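Possible adhesin (Caldicellulosiruptor kronotskyensis, PDB 4WA0) probably mediates attachment of the bacterium to cellulose, this chain being the beta-helical C-terminal domain of a tapirin. Local coordinates at residues S6-A11 against S313-G318; Q258-G263 against P342-D347. All blocks are in the same frame, centred on the assembly; numbering follows the deposited sequence.

Contact 1. Residues S6-A11 against S313-G318; sequences SPLDYA and SIISLG
One water ties Ser313 to two backbone carbonyls of the segment 6-11, where the chain comes out of a short 3-10 turn and meets its neighbouring strand. The water is hydrogen-bonded to Leu8 O (2.9 Å), to Tyr10 O (3.1 Å) and to Ser313 OG (2.6 Å). Serine suits this place because it is small and carries a hydroxyl: OG stands between the backbone N and the carbonyl carbon (chi1 74°), the crowded position, where it reaches the water and is also hydrogen-bonded to His293. Its CB meanwhile packs closely on Tyr10 O. Leu8 O has a further partner in the hydroxyl of Tyr337, so two groups, the water and the phenol, bond this one carbonyl.

One direct backbone bond joins the segments, Ile314 N to Ala11 O at 2.8 Å, with an N-H...O angle of 159°. The same oxygen receives a CA-H...O contact from Ser313 CA at 3.4 Å. The Ala11 side chain points away from strand 313-316 and touches Tyr337, where a small residue fits.

Side-chain contact is lighter. Ile315 CD1 has Pro7 O as a van der Waals neighbour, 3.9 Å away, and makes a loose apolar touch with Leu8 CD2 at 4.4 Å. Ser6 OG accepts from Leu8 N, an ST turn that braces the start of the 3-10 segment, while proline, with its fixed phi, fits the first position of that segment.

Beyond Ala11 the pairing continues through Phe13, with which Ile314 also bonds. Strands 10-14 and 313-316 thus run parallel as neighbours, although some 300 residues separate them: a late strand stacks against the first, the parallel rung-on-rung stacking of a beta-helix.

Contact 2. Residues Q258-G263 against P342-D347; sequences QIVIYG and PPIQQD
The polar part of the contact centres on Tyr262 and Asp347. Tyr262 OH donates to Asp347 OD2 at 2.6 Å, and the carboxylate oxygen sits at the edge of the ring, near its plane. Ring and carboxylate are turned 52° apart, with the hydroxyl meeting OD2 from above the carboxylate plane. In Asp347, CG is anti to the backbone N (chi1 -172°), and OD2 reaches the phenol. Thr249 also bonds OD2, and Asn351 bonds the tyrosine hydroxyl. A long aromatic phenol suits this place because it spans the gap between strand and helix, whose axes approach to 9.0 Å.

Van der Waals packing lies beside this bond. Its apolar pair is Val260 and Ile344, with Ile344 CG2 4.1 Å from Val260 CB, the two branched chains lying alongside and pointing opposite ways. Val260 CG2 rests over one face of the Tyr262 ring, toward the rim. Both residues also have polar neighbours: Val260 CG1 comes 3.8 Å from Asp347 OD2, and Ile344 CG1 passes Gln258 OE1 at 4.0 Å, an amide oxygen hydrogen-bonded to Ser341 N, just before the helix.

With OD2 accepting from the buried phenol and bonded also by Thr249, a charged Asp347 would probably be favoured. Polar links at Tyr262-Asp347 and Gln258-Ser341 flank the Val260-Ile344 packing, giving the helix a directional hold on the strand.

How the contacts relate
Contacts 1 and 2 lie on the same side of the chain's centre, their own centres 12 Å apart, and touch where Leu8 CD1 packs on Gln345 CG at 3.5 Å. Helix 342-352 packs on Leu8 through Ile348 and Glu349 as well. Strands 10-14, 313-316, 291-296 and 258-263 follow one another as neighbours, so contact 1 joins two adjacent strands while contact 2 sets the helix against a strand further along the row. His293 links them: it bonds Ser313 and, through its backbone, Ile259 and Ile261. Only contact 2 nears the magnesium site, its Tyr262 side chain lying about 9 Å from the ion, too far to bind it.

Contact 1. Residues S6-A11 against S313-G318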
loop_
_atom_site.group_PDB
_atom_site.type_symbol
_atom_site.label_atom_id
_atom_site.label_comp_id
_atom_site.label_asym_id
_atom_site.label_seq_id
_atom_site.Cartn_x
_atom_site.Cartn_y
_atom_site.Cartn_z
ATOM N N SER A 6 2.833 1.868 15.613
ATOM C CA SER A 6 4.258 1.610 15.727
ATOM C C SER A 6 4.828 1.080 14.430
ATOM O O SER A 6 4.229 0.184 13.840
ATOM C CB SER A 6 4.473 0.525 16.789
ATOM O OG SER A 6 5.844 0.130 16.810
ATOM N N PRO A 7 6.023 1.553 14.046
ATOM C CA PRO A 7 6.686 0.991 12.886
ATOM C C PRO A 7 6.912 -0.526 12.990
ATOM O O PRO A 7 7.123 -1.233 11.966
ATOM C CB PRO A 7 8.005 1.749 12.827
ATOM C CG PRO A 7 7.790 3.037 13.556
ATOM C CD PRO A 7 6.739 2.732 14.600
ATOM N N LEU A 8 6.920 -1.108 14.215
ATOM C CA LEU A 8 7.101 -2.554 14.313
ATOM C C LEU A 8 5.916 -3.413 13.801
ATOM O O LEU A 8 6.080 -4.619 13.581
ATOM C CB LEU A 8 7.416 -3.010 15.721
ATOM C CG LEU A 8 8.475 -2.269 16.513
ATOM C CD1 LEU A 8 8.558 -2.980 17.849
ATOM C CD2 LEU A 8 9.829 -2.209 15.835
ATOM N N ASP A 9 4.766 -2.807 13.576
ATOM C CA ASP A 9 3.536 -3.501 13.068
ATOM C C ASP A 9 3.495 -3.606 11.592
ATOM O O ASP A 9 2.468 -4.095 10.961
ATOM C CB ASP A 9 2.328 -2.708 13.564
ATOM C CG ASP A 9 2.227 -2.699 15.108
ATOM O OD1 ASP A 9 2.805 -3.639 15.700
ATOM O OD2 ASP A 9 1.692 -1.706 15.708
ATOM N N TYR A 10 4.554 -3.028 10.989
ATOM C CA TYR A 10 4.541 -2.886 9.570
ATOM C C TYR A 10 5.427 -3.921 8.917
ATOM O O TYR A 10 6.550 -4.138 9.370
ATOM C CB TYR A 10 4.979 -1.457 9.150
ATOM C CG TYR A 10 3.831 -0.495 9.378
ATOM C CD1 TYR A 10 3.638 0.055 10.620
ATOM C CD2 TYR A 10 2.919 -0.192 8.385
ATOM C CE1 TYR A 10 2.583 0.896 10.868
ATOM C CE2 TYR A 10 1.857 0.673 8.620
ATOM C CZ TYR A 10 1.702 1.194 9.889
ATOM O OH TYR A 10 0.652 2.024 10.237
ATOM N N ALA A 11 4.927 -4.526 7.860
ATOM C CA ALA A 11 5.753 -5.374 7.015
ATOM C C ALA A 11 6.848 -4.510 6.366
ATOM O O ALA A 11 8.055 -4.899 6.260
ATOM C CB ALA A 11 4.945 -6.021 5.973
ATOM N N SER A 313 10.365 -8.203 8.603
ATOM C CA SER A 313 9.942 -6.873 8.239
ATOM C C SER A 313 11.120 -6.056 7.749
ATOM O O SER A 313 12.304 -6.409 7.989
ATOM C CB SER A 313 9.205 -6.196 9.429
ATOM O OG SER A 313 10.106 -5.787 10.471
ATOM N N ILE A 314 10.775 -4.958 7.098
ATOM C CA ILE A 314 11.717 -3.953 6.517
ATOM C C ILE A 314 11.316 -2.570 6.962
ATOM O O ILE A 314 10.148 -2.138 6.749
ATOM C CB ILE A 314 11.721 -4.007 4.957
ATOM C CG1 ILE A 314 12.136 -5.343 4.529
ATOM C CG2 ILE A 314 12.526 -2.855 4.390
ATOM C CD1 ILE A 314 11.848 -5.530 3.062
ATOM N N ILE A 315 12.274 -1.825 7.568
ATOM C CA ILE A 315 12.030 -0.488 8.105
ATOM C C ILE A 315 13.082 0.457 7.606
ATOM O O ILE A 315 14.269 0.201 7.802
ATOM C CB ILE A 315 12.017 -0.494 9.643
ATOM C CG1 ILE A 315 10.896 -1.392 10.123
ATOM C CG2 ILE A 315 11.801 0.934 10.208
ATOM C CD1 ILE A 315 10.959 -1.749 11.565
ATOM N N SER A 316 12.648 1.521 6.942
ATOM C CA SER A 316 13.569 2.556 6.565
ATOM C C SER A 316 13.249 3.783 7.387
ATOM O O SER A 316 12.079 4.176 7.524
ATOM C CB SER A 316 13.340 2.928 5.119
ATOM O OG SER A 316 13.790 4.276 4.850
ATOM N N LEU A 317 14.299 4.417 7.877
ATOM C CA LEU A 317 14.182 5.579 8.742
ATOM C C LEU A 317 14.988 6.711 8.157
ATOM O O LEU A 317 15.259 7.670 8.876
ATOM C CB LEU A 317 14.678 5.249 10.182
ATOM C CG LEU A 317 13.854 4.199 10.942
ATOM C CD1 LEU A 317 14.442 3.905 12.295
ATOM C CD2 LEU A 317 12.440 4.646 11.036
ATOM N N GLY A 318 15.272 6.609 6.856
ATOM C CA GLY A 318 15.896 7.626 6.056
ATOM C C GLY A 318 14.943 8.592 5.377
ATOM O O GLY A 318 13.762 8.646 5.657
HETATM O O HOH W 1 8.395 -4.393 11.797
#

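Contact 2. Residues Q258-G263 against P342-D347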
loop_
_atom_site.group_PDB
_atom_site.type_symbol
_atom_site.label_atom_id
_atom_site.label_comp_id
_atom_site.label_asym_id
_atom_site.label_seq_id
_atom_site.Cartn_x
_atom_site.Cartn_y
_atom_site.Cartn_z
ATOM N N GLN A 258 15.483 -15.086 15.758
ATOM C CA GLN A 258 15.179 -13.793 15.195
ATOM C C GLN A 258 16.462 -13.023 15.113
ATOM O O GLN A 258 17.344 -13.152 15.981
ATOM C CB GLN A 258 14.246 -13.006 16.078
ATOM C CG GLN A 258 12.944 -13.694 16.343
ATOM C CD GLN A 258 11.805 -12.752 16.377
ATOM O OE1 GLN A 258 11.969 -11.540 16.158
ATOM N NE2 GLN A 258 10.585 -13.316 16.559
ATOM N N ILE A 259 16.549 -12.157 14.116
ATOM C CA ILE A 259 17.722 -11.226 14.103
ATOM C C ILE A 259 17.329 -9.888 13.471
ATOM O O ILE A 259 16.479 -9.843 12.539
ATOM C CB ILE A 259 18.890 -11.917 13.421
ATOM C CG1 ILE A 259 20.212 -11.098 13.535
ATOM C CG2 ILE A 259 18.562 -12.200 11.978
ATOM C CD1 ILE A 259 21.411 -11.892 13.091
ATOM N N VAL A 260 17.836 -8.803 14.048
ATOM C CA VAL A 260 17.731 -7.511 13.420
ATOM C C VAL A 260 19.104 -7.129 12.849
ATOM O O VAL A 260 20.118 -7.237 13.551
ATOM C CB VAL A 260 17.076 -6.432 14.314
ATOM C CG1 VAL A 260 17.852 -6.242 15.579
ATOM C CG2 VAL A 260 16.898 -5.119 13.581
ATOM N N ILE A 261 19.076 -6.679 11.584
ATOM C CA ILE A 261 20.249 -6.109 10.923
ATOM C C ILE A 261 20.059 -4.626 10.748
ATOM O O ILE A 261 19.038 -4.220 10.225
ATOM C CB ILE A 261 20.424 -6.781 9.554
ATOM C CG1 ILE A 261 20.565 -8.303 9.657
ATOM C CG2 ILE A 261 21.640 -6.318 8.782
ATOM C CD1 ILE A 261 21.599 -8.872 10.607
ATOM N N TYR A 262 21.074 -3.845 11.142
ATOM C CA TYR A 262 21.040 -2.411 11.050
ATOM C C TYR A 262 22.088 -1.995 10.013
ATOM O O TYR A 262 23.238 -2.422 10.107
ATOM C CB TYR A 262 21.459 -1.786 12.336
ATOM C CG TYR A 262 20.512 -2.049 13.516
ATOM C CD1 TYR A 262 19.384 -1.358 13.644
ATOM C CD2 TYR A 262 20.879 -2.914 14.530
ATOM C CE1 TYR A 262 18.512 -1.580 14.739
ATOM C CE2 TYR A 262 20.018 -3.158 15.612
ATOM C CZ TYR A 262 18.872 -2.446 15.705
ATOM O OH TYR A 262 18.007 -2.617 16.776
ATOM N N GLY A 263 21.679 -1.211 9.026
ATOM C CA GLY A 263 22.679 -0.575 8.107
ATOM C C GLY A 263 22.352 0.891 7.997
ATOM O O GLY A 263 21.405 1.265 7.323
ATOM N N PRO A 342 9.943 -9.832 21.816
ATOM C CA PRO A 342 10.054 -8.685 22.711
ATOM C C PRO A 342 11.489 -8.123 22.895
ATOM O O PRO A 342 11.646 -6.882 22.837
ATOM C CB PRO A 342 9.353 -9.147 23.988
ATOM C CG PRO A 342 8.380 -10.195 23.499
ATOM C CD PRO A 342 9.035 -10.877 22.336
ATOM N N PRO A 343 12.500 -9.000 22.967
ATOM C CA PRO A 343 13.834 -8.446 23.068
ATOM C C PRO A 343 14.244 -7.699 21.825
ATOM O O PRO A 343 14.978 -6.694 21.934
ATOM C CB PRO A 343 14.715 -9.657 23.268
ATOM C CG PRO A 343 13.828 -10.668 23.894
ATOM C CD PRO A 343 12.487 -10.447 23.268
ATOM N N ILE A 344 13.840 -8.188 20.652
ATOM C CA ILE A 344 14.216 -7.479 19.433
ATOM C C ILE A 344 13.422 -6.171 19.291
ATOM O O ILE A 344 13.988 -5.123 18.927
ATOM C CB ILE A 344 13.964 -8.380 18.188
ATOM C CG1 ILE A 344 14.817 -9.636 18.263
ATOM C CG2 ILE A 344 14.165 -7.565 16.939
ATOM C CD1 ILE A 344 16.314 -9.306 18.282
ATOM N N GLN A 345 12.139 -6.183 19.667
ATOM C CA GLN A 345 11.364 -4.931 19.777
ATOM C C GLN A 345 12.042 -3.920 20.663
ATOM O O GLN A 345 12.217 -2.731 20.329
ATOM C CB GLN A 345 9.972 -5.180 20.380
ATOM C CG GLN A 345 8.938 -6.009 19.609
ATOM C CD GLN A 345 7.661 -6.380 20.418
ATOM O OE1 GLN A 345 7.055 -5.544 21.070
ATOM N NE2 GLN A 345 7.251 -7.660 20.366
ATOM N N GLN A 346 12.496 -4.365 21.829
ATOM C CA GLN A 346 13.116 -3.454 22.758
ATOM C C GLN A 346 14.437 -2.882 22.160
ATOM O O GLN A 346 14.763 -1.696 22.296
ATOM C CB GLN A 346 13.401 -4.176 24.061
ATOM C CG GLN A 346 14.039 -3.320 25.120
ATOM C CD GLN A 346 13.118 -2.147 25.458
ATOM O OE1 GLN A 346 12.016 -2.343 25.988
ATOM N NE2 GLN A 346 13.525 -0.916 25.055
ATOM N N ASP A 347 15.200 -3.732 21.493
ATOM C CA ASP A 347 16.512 -3.336 20.915
ATOM C C ASP A 347 16.300 -2.258 19.866
ATOM O O ASP A 347 17.054 -1.280 19.786
ATOM C CB ASP A 347 17.186 -4.522 20.243
ATOM C CG ASP A 347 18.616 -4.211 19.798
ATOM O OD1 ASP A 347 19.464 -4.073 20.684
ATOM O OD2 ASP A 347 18.899 -4.219 18.607
#